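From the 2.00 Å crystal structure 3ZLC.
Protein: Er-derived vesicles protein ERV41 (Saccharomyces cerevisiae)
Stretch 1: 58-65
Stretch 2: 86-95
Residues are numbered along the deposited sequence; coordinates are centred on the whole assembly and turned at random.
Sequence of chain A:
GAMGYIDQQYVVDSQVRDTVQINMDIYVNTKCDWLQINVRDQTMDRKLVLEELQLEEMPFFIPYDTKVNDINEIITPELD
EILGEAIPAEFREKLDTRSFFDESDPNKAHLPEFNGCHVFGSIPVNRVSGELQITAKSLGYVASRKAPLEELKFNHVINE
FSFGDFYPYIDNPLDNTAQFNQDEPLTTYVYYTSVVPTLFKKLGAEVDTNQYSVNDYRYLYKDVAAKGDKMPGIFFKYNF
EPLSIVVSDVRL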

ATOM      1  N   MET A  58      -7.859  -5.007 -14.241  1.00 24.65           N
ATOM      2  CA  MET A  58      -7.198  -6.312 -14.287  1.00 21.69           C
ATOM      3  C   MET A  58      -8.139  -7.380 -13.770  1.00 25.71           C
ATOM      4  O   MET A  58      -9.097  -7.056 -13.061  1.00 23.66           O
ATOM      5  CB  MET A  58      -5.955  -6.278 -13.408  1.00 22.59           C
ATOM      6  CG  MET A  58      -6.290  -6.196 -11.915  1.00 18.08           C
ATOM      7  SD  MET A  58      -4.828  -6.157 -10.853  1.00 21.70           S
ATOM      8  CE  MET A  58      -4.101  -7.758 -11.203  1.00 20.95           C
ATOM      9  N   PRO A  59      -7.883  -8.660 -14.117  1.00 24.30           N
ATOM     10  CA  PRO A  59      -8.596  -9.699 -13.364  1.00 26.15           C
ATOM     11  C   PRO A  59      -7.846  -9.878 -12.049  1.00 24.48           C
ATOM     12  O   PRO A  59      -6.642 -10.189 -12.080  1.00 21.18           O
ATOM     13  CB  PRO A  59      -8.431 -10.962 -14.242  1.00 26.67           C
ATOM     14  CG  PRO A  59      -7.795 -10.467 -15.577  1.00 30.92           C
ATOM     15  CD  PRO A  59      -7.020  -9.240 -15.163  1.00 29.47           C
ATOM     16  N   PHE A  60      -8.518  -9.668 -10.919  1.00 24.79           N
ATOM     17  CA  PHE A  60      -7.851  -9.772  -9.620  1.00 21.73           C
ATOM     18  C   PHE A  60      -7.215 -11.150  -9.430  1.00 19.77           C
ATOM     19  O   PHE A  60      -7.803 -12.168  -9.765  1.00 21.09           O
ATOM     20  CB  PHE A  60      -8.819  -9.465  -8.462  1.00 19.74           C
ATOM     21  CG  PHE A  60      -8.148  -9.430  -7.100  1.00 17.93           C
ATOM     22  CD1 PHE A  60      -7.357  -8.347  -6.730  1.00 17.80           C
ATOM     23  CD2 PHE A  60      -8.321 -10.476  -6.190  1.00 20.75           C
ATOM     24  CE1 PHE A  60      -6.728  -8.304  -5.482  1.00 16.64           C
ATOM     25  CE2 PHE A  60      -7.693 -10.443  -4.922  1.00 17.53           C
ATOM     26  CZ  PHE A  60      -6.907  -9.350  -4.575  1.00 16.25           C
ATOM     27  N   PHE A  61      -5.988 -11.167  -8.924  1.00 18.87           N
ATOM     28  CA  PHE A  61      -5.321 -12.426  -8.622  1.00 19.92           C
ATOM     29  C   PHE A  61      -4.278 -12.214  -7.545  1.00 19.23           C
ATOM     30  O   PHE A  61      -3.819 -11.090  -7.309  1.00 19.44           O
ATOM     31  CB  PHE A  61      -4.687 -13.050  -9.877  1.00 21.26           C
ATOM     32  CG  PHE A  61      -3.386 -12.401 -10.308  1.00 23.35           C
ATOM     33  CD1 PHE A  61      -3.389 -11.207 -11.025  1.00 20.98           C
ATOM     34  CD2 PHE A  61      -2.159 -13.000 -10.007  1.00 19.81           C
ATOM     35  CE1 PHE A  61      -2.188 -10.618 -11.435  1.00 24.63           C
ATOM     36  CE2 PHE A  61      -0.950 -12.419 -10.419  1.00 21.43           C
ATOM     37  CZ  PHE A  61      -0.968 -11.232 -11.131  1.00 18.80           C
ATOM     38  N   ILE A  62      -3.917 -13.293  -6.868  1.00 18.80           N
ATOM     39  CA  ILE A  62      -2.856 -13.197  -5.880  1.00 20.73           C
ATOM     40  C   ILE A  62      -1.646 -13.908  -6.456  1.00 24.27           C
ATOM     41  O   ILE A  62      -1.714 -15.104  -6.755  1.00 19.60           O
ATOM     42  CB  ILE A  62      -3.269 -13.825  -4.550  1.00 26.65           C
ATOM     43  CG1 ILE A  62      -4.516 -13.102  -4.008  1.00 28.26           C
ATOM     44  CG2 ILE A  62      -2.112 -13.732  -3.550  1.00 28.48           C
ATOM     45  CD1 ILE A  62      -5.240 -13.852  -2.901  1.00 37.59           C
ATOM     46  N   PRO A  63      -0.540 -13.166  -6.649  1.00 21.24           N
ATOM     47  CA  PRO A  63       0.630 -13.765  -7.301  1.00 18.11           C
ATOM     48  C   PRO A  63       1.315 -14.810  -6.425  1.00 24.12           C
ATOM     49  O   PRO A  63       1.060 -14.866  -5.226  1.00 19.13           O
ATOM     50  CB  PRO A  63       1.577 -12.572  -7.501  1.00 25.65           C
ATOM     51  CG  PRO A  63       0.722 -11.339  -7.351  1.00 24.22           C
ATOM     52  CD  PRO A  63      -0.329 -11.737  -6.347  1.00 20.24           C
ATOM     53  N   TYR A  64       2.157 -15.650  -7.022  1.00 21.06           N
ATOM     54  CA  TYR A  64       2.999 -16.548  -6.231  1.00 20.15           C
ATOM     55  C   TYR A  64       4.060 -15.755  -5.464  1.00 18.89           C
ATOM     56  O   TYR A  64       4.181 -14.548  -5.658  1.00 17.77           O
ATOM     57  CB  TYR A  64       3.632 -17.596  -7.134  1.00 21.86           C
ATOM     58  CG  TYR A  64       2.623 -18.588  -7.643  1.00 26.47           C
ATOM     59  CD1 TYR A  64       1.913 -19.389  -6.755  1.00 34.52           C
ATOM     60  CD2 TYR A  64       2.364 -18.718  -9.003  1.00 29.50           C
ATOM     61  CE1 TYR A  64       0.979 -20.303  -7.206  1.00 40.22           C
ATOM     62  CE2 TYR A  64       1.423 -19.639  -9.466  1.00 39.30           C
ATOM     63  CZ  TYR A  64       0.737 -20.423  -8.555  1.00 40.30           C
ATOM     64  OH  TYR A  64      -0.204 -21.334  -8.977  1.00 46.73           O
ATOM     65  N   ASP A  65       4.810 -16.432  -4.586  1.00 22.92           N
ATOM     66  CA  ASP A  65       5.820 -15.784  -3.738  1.00 21.46           C
ATOM     67  C   ASP A  65       5.304 -14.549  -3.019  1.00 18.41           C
ATOM     68  O   ASP A  65       6.010 -13.543  -2.897  1.00 23.48           O
ATOM     69  CB  ASP A  65       7.060 -15.445  -4.560  1.00 23.93           C
ATOM     70  CG  ASP A  65       7.504 -16.596  -5.400  1.00 20.68           C
ATOM     71  OD1 ASP A  65       7.340 -17.741  -4.938  1.00 21.31           O
ATOM     72  OD2 ASP A  65       7.978 -16.367  -6.531  1.00 29.18           O
ATOM     73  N   ALA A  86      -2.615 -21.443   0.771  1.00 41.79           N
ATOM     74  CA  ALA A  86      -3.760 -20.681   1.288  1.00 44.94           C
ATOM     75  C   ALA A  86      -4.575 -19.937   0.224  1.00 45.93           C
ATOM     76  O   ALA A  86      -5.705 -19.515   0.486  1.00 48.31           O
ATOM     77  CB  ALA A  86      -3.308 -19.710   2.362  1.00 42.33           C
ATOM     78  N   ILE A  87      -3.996 -19.748  -0.956  1.00 44.80           N
ATOM     79  CA  ILE A  87      -4.696 -19.077  -2.042  1.00 43.63           C
ATOM     80  C   ILE A  87      -5.714 -20.018  -2.662  1.00 46.75           C
ATOM     81  O   ILE A  87      -5.337 -21.081  -3.162  1.00 45.70           O
ATOM     82  CB  ILE A  87      -3.731 -18.637  -3.150  1.00 48.08           C
ATOM     83  CG1 ILE A  87      -2.681 -17.698  -2.579  1.00 55.56           C
ATOM     84  CG2 ILE A  87      -4.490 -17.934  -4.275  1.00 50.37           C
ATOM     85  CD1 ILE A  87      -3.316 -16.545  -1.881  1.00 63.73           C
ATOM     86  N   PRO A  88      -7.006 -19.632  -2.626  1.00 51.13           N
ATOM     87  CA  PRO A  88      -8.013 -20.375  -3.388  1.00 55.97           C
ATOM     88  C   PRO A  88      -7.544 -20.415  -4.836  1.00 56.33           C
ATOM     89  O   PRO A  88      -7.262 -19.355  -5.401  1.00 51.94           O
ATOM     90  CB  PRO A  88      -9.271 -19.504  -3.254  1.00 55.03           C
ATOM     91  CG  PRO A  88      -9.065 -18.708  -2.001  1.00 57.12           C
ATOM     92  CD  PRO A  88      -7.577 -18.453  -1.949  1.00 55.67           C
ATOM     93  N   ALA A  89      -7.429 -21.607  -5.417  1.00 51.73           N
ATOM     94  CA  ALA A  89      -6.897 -21.759  -6.771  1.00 59.67           C
ATOM     95  C   ALA A  89      -7.670 -20.921  -7.794  1.00 64.37           C
ATOM     96  O   ALA A  89      -7.177 -20.649  -8.896  1.00 63.28           O
ATOM     97  CB  ALA A  89      -6.879 -23.232  -7.174  1.00 64.80           C
ATOM     98  N   GLU A  90      -8.885 -20.526  -7.414  1.00 58.68           N
ATOM     99  CA  GLU A  90      -9.695 -19.589  -8.181  1.00 58.75           C
ATOM    100  C   GLU A  90      -8.980 -18.256  -8.380  1.00 55.92           C
ATOM    101  O   GLU A  90      -9.240 -17.550  -9.350  1.00 56.45           O
ATOM    102  CB  GLU A  90     -11.024 -19.336  -7.456  1.00 66.23           C
ATOM    103  CG  GLU A  90     -11.951 -20.547  -7.356  1.00 73.46           C
ATOM    104  CD  GLU A  90     -12.795 -20.538  -6.091  1.00 77.71           C
ATOM    105  OE1 GLU A  90     -12.301 -20.062  -5.045  1.00 74.09           O
ATOM    106  OE2 GLU A  90     -13.949 -21.013  -6.143  1.00 83.84           O
ATOM    107  N   PHE A  91      -8.081 -17.902  -7.465  1.00 49.33           N
ATOM    108  CA  PHE A  91      -7.495 -16.569  -7.504  1.00 35.79           C
ATOM    109  C   PHE A  91      -6.049 -16.523  -7.976  1.00 32.94           C
ATOM    110  O   PHE A  91      -5.314 -15.556  -7.730  1.00 27.98           O
ATOM    111  CB  PHE A  91      -7.721 -15.848  -6.178  1.00 49.39           C
ATOM    112  CG  PHE A  91      -9.170 -15.538  -5.921  1.00 67.14           C
ATOM    113  CD1 PHE A  91     -10.031 -16.518  -5.437  1.00 72.31           C
ATOM    114  CD2 PHE A  91      -9.683 -14.279  -6.205  1.00 67.68           C
ATOM    115  CE1 PHE A  91     -11.369 -16.243  -5.219  1.00 76.63           C
ATOM    116  CE2 PHE A  91     -11.021 -13.997  -5.989  1.00 72.98           C
ATOM    117  CZ  PHE A  91     -11.865 -14.979  -5.493  1.00 78.52           C
ATOM    118  N   ARG A  92      -5.656 -17.564  -8.692  1.00 33.48           N
ATOM    119  CA  ARG A  92      -4.388 -17.528  -9.389  1.00 36.39           C
ATOM    120  C   ARG A  92      -4.562 -16.747 -10.685  1.00 30.77           C
ATOM    121  O   ARG A  92      -5.684 -16.492 -11.131  1.00 25.18           O
ATOM    122  CB  ARG A  92      -3.858 -18.942  -9.618  1.00 48.20           C
ATOM    123  CG  ARG A  92      -3.482 -19.641  -8.316  1.00 47.75           C
ATOM    124  CD  ARG A  92      -2.756 -18.677  -7.382  1.00 52.79           C
ATOM    125  NE  ARG A  92      -2.027 -19.359  -6.314  1.00 65.72           N
ATOM    126  CZ  ARG A  92      -1.233 -18.753  -5.431  1.00 73.30           C
ATOM    127  NH1 ARG A  92      -1.055 -17.438  -5.462  1.00 73.81           N
ATOM    128  NH2 ARG A  92      -0.613 -19.464  -4.506  1.00 76.48           N
ATOM    129  N   GLU A  93      -3.445 -16.338 -11.264  1.00 24.28           N
ATOM    130  CA  GLU A  93      -3.444 -15.415 -12.389  1.00 30.59           C
ATOM    131  C   GLU A  93      -4.146 -15.954 -13.627  1.00 35.27           C
ATOM    132  O   GLU A  93      -3.845 -17.064 -14.088  1.00 27.63           O
ATOM    133  CB  GLU A  93      -2.001 -15.093 -12.748  1.00 29.67           C
ATOM    134  CG  GLU A  93      -1.871 -13.991 -13.765  1.00 32.95           C
ATOM    135  CD  GLU A  93      -0.434 -13.653 -14.027  1.00 38.49           C
ATOM    136  OE1 GLU A  93       0.446 -14.277 -13.393  1.00 42.77           O
ATOM    137  OE2 GLU A  93      -0.192 -12.767 -14.865  1.00 41.21           O
ATOM    138  N   LYS A  94      -5.078 -15.175 -14.170  1.00 31.21           N
ATOM    139  CA  LYS A  94      -5.693 -15.537 -15.445  1.00 30.43           C
ATOM    140  C   LYS A  94      -4.837 -14.949 -16.560  1.00 36.29           C
ATOM    141  O   LYS A  94      -4.295 -13.848 -16.418  1.00 33.05           O
ATOM    142  CB  LYS A  94      -7.127 -15.003 -15.570  1.00 31.72           C
ATOM    143  CG  LYS A  94      -8.000 -15.134 -14.330  1.00 41.41           C
ATOM    144  CD  LYS A  94      -7.981 -16.530 -13.746  1.00 54.92           C
ATOM    145  CE  LYS A  94      -8.995 -16.670 -12.609  1.00 61.35           C
ATOM    146  NZ  LYS A  94      -8.417 -17.387 -11.434  1.00 52.78           N
ATOM    147  N   LEU A  95      -4.720 -15.683 -17.664  1.00 30.04           N
ATOM    148  CA  LEU A  95      -3.905 -15.260 -18.794  1.00 30.71           C
ATOM    149  C   LEU A  95      -4.717 -15.105 -20.085  1.00 38.39           C
ATOM    150  O   LEU A  95      -5.795 -15.693 -20.247  1.00 39.73           O
ATOM    151  CB  LEU A  95      -2.782 -16.274 -19.034  1.00 33.02           C
ATOM    152  CG  LEU A  95      -1.762 -16.473 -17.924  1.00 39.94           C
ATOM    153  CD1 LEU A  95      -1.064 -17.810 -18.102  1.00 40.22           C
ATOM    154  CD2 LEU A  95      -0.756 -15.337 -17.953  1.00 44.37           C
TER
HETATM  155  O   HOH W   1      -5.231 -12.220 -13.597  1.00 29.98           O
HETATM  156  O   HOH W   2      -7.479 -14.296 -11.333  1.00 48.51           O
HETATM  157  O   HOH W   3      -1.006 -16.457  -9.829  1.00 43.18           O

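Two irregular segments of one chain lie against each other here through a backbone-centred contact: one direct main-chain hydrogen bond, an arginine that reaches back to carbonyl oxygens, three bridging waters, and a modest set of apolar and ring contacts, together burying 574 Å².

The direct link is Ile62 N to Phe91 O, 2.8 Å and nearly straight at 166°. It sits where the segments come close, with the CA atoms of Phe61 and Phe91 4.8 Å apart. Just before the acceptor the chain turns: Phe91 N donates to Pro88 O at 2.7 Å, closing a tight bend through Ala89 and Glu90, and the Phe91 carbonyl faces the other segment.

No ladder of strand pairing follows. Water takes over much of the remaining backbone polarity instead. Water 1 donates to Pro59 O (2.9 Å) and accepts from Lys94 N (3.0 Å); water 2 donates to both Phe60 O (2.7 Å) and Arg92 O (2.8 Å); water 3 accepts from Glu93 N at 2.8 Å and reaches Ile62 O only weakly, at 3.4 Å. Water 2 thus joins two acceptors, which could not bond to each other.

Arg92 gives up the largest area to the contact, although its CA-to-CB bond points away from stretch 1. With chi1 and chi2 both m, the chain bends, and its end comes back to the partner. NH1 donates to Ile62 O at 2.7 Å and, weakly, to Pro63 O at 3.3 Å. Both oxygens lie near the guanidinium plane, where its N-H groups point, so a face remains for Tyr64, whose CE1 approaches Arg92 CZ at 3.2 Å. Arginine suits this place because one planar group can serve carbonyls at its edge and an aromatic neighbour over its face. Pro63 has no N-H to offer, but its carbonyl still serves as an acceptor.

The apolar contacts are spread along the segments. Ile62 points toward stretch 2 and packs CD1 against CD1 of Ile87 at 3.5 Å; both residues are buried, and their branched aliphatic side chains need no polar partner there. Phe60 and Phe91, also buried, meet edge to edge, CD2 to CD2 at 4.0 Å, rather than stacking. Phe61, its side chain in the p rotamer, uses a face instead: Glu93 CG lies 3.8 Å from the centroid of the Phe61 ring and 8° off its normal, a CH-pi contact. Glu93 can do this at an exposed site because its extended t, t chain lays methylene carbons over the ring while the carboxylate continues beyond them.

At the margin, Pro59 CB touches Lys94 CG at 4.2 Å, an aliphatic contact from a residue whose charged end lies farther along. The design lesson is economy: backbone polarity is met by one direct bond, one arginine and three waters, while aliphatic and aromatic carbon fills the space around them.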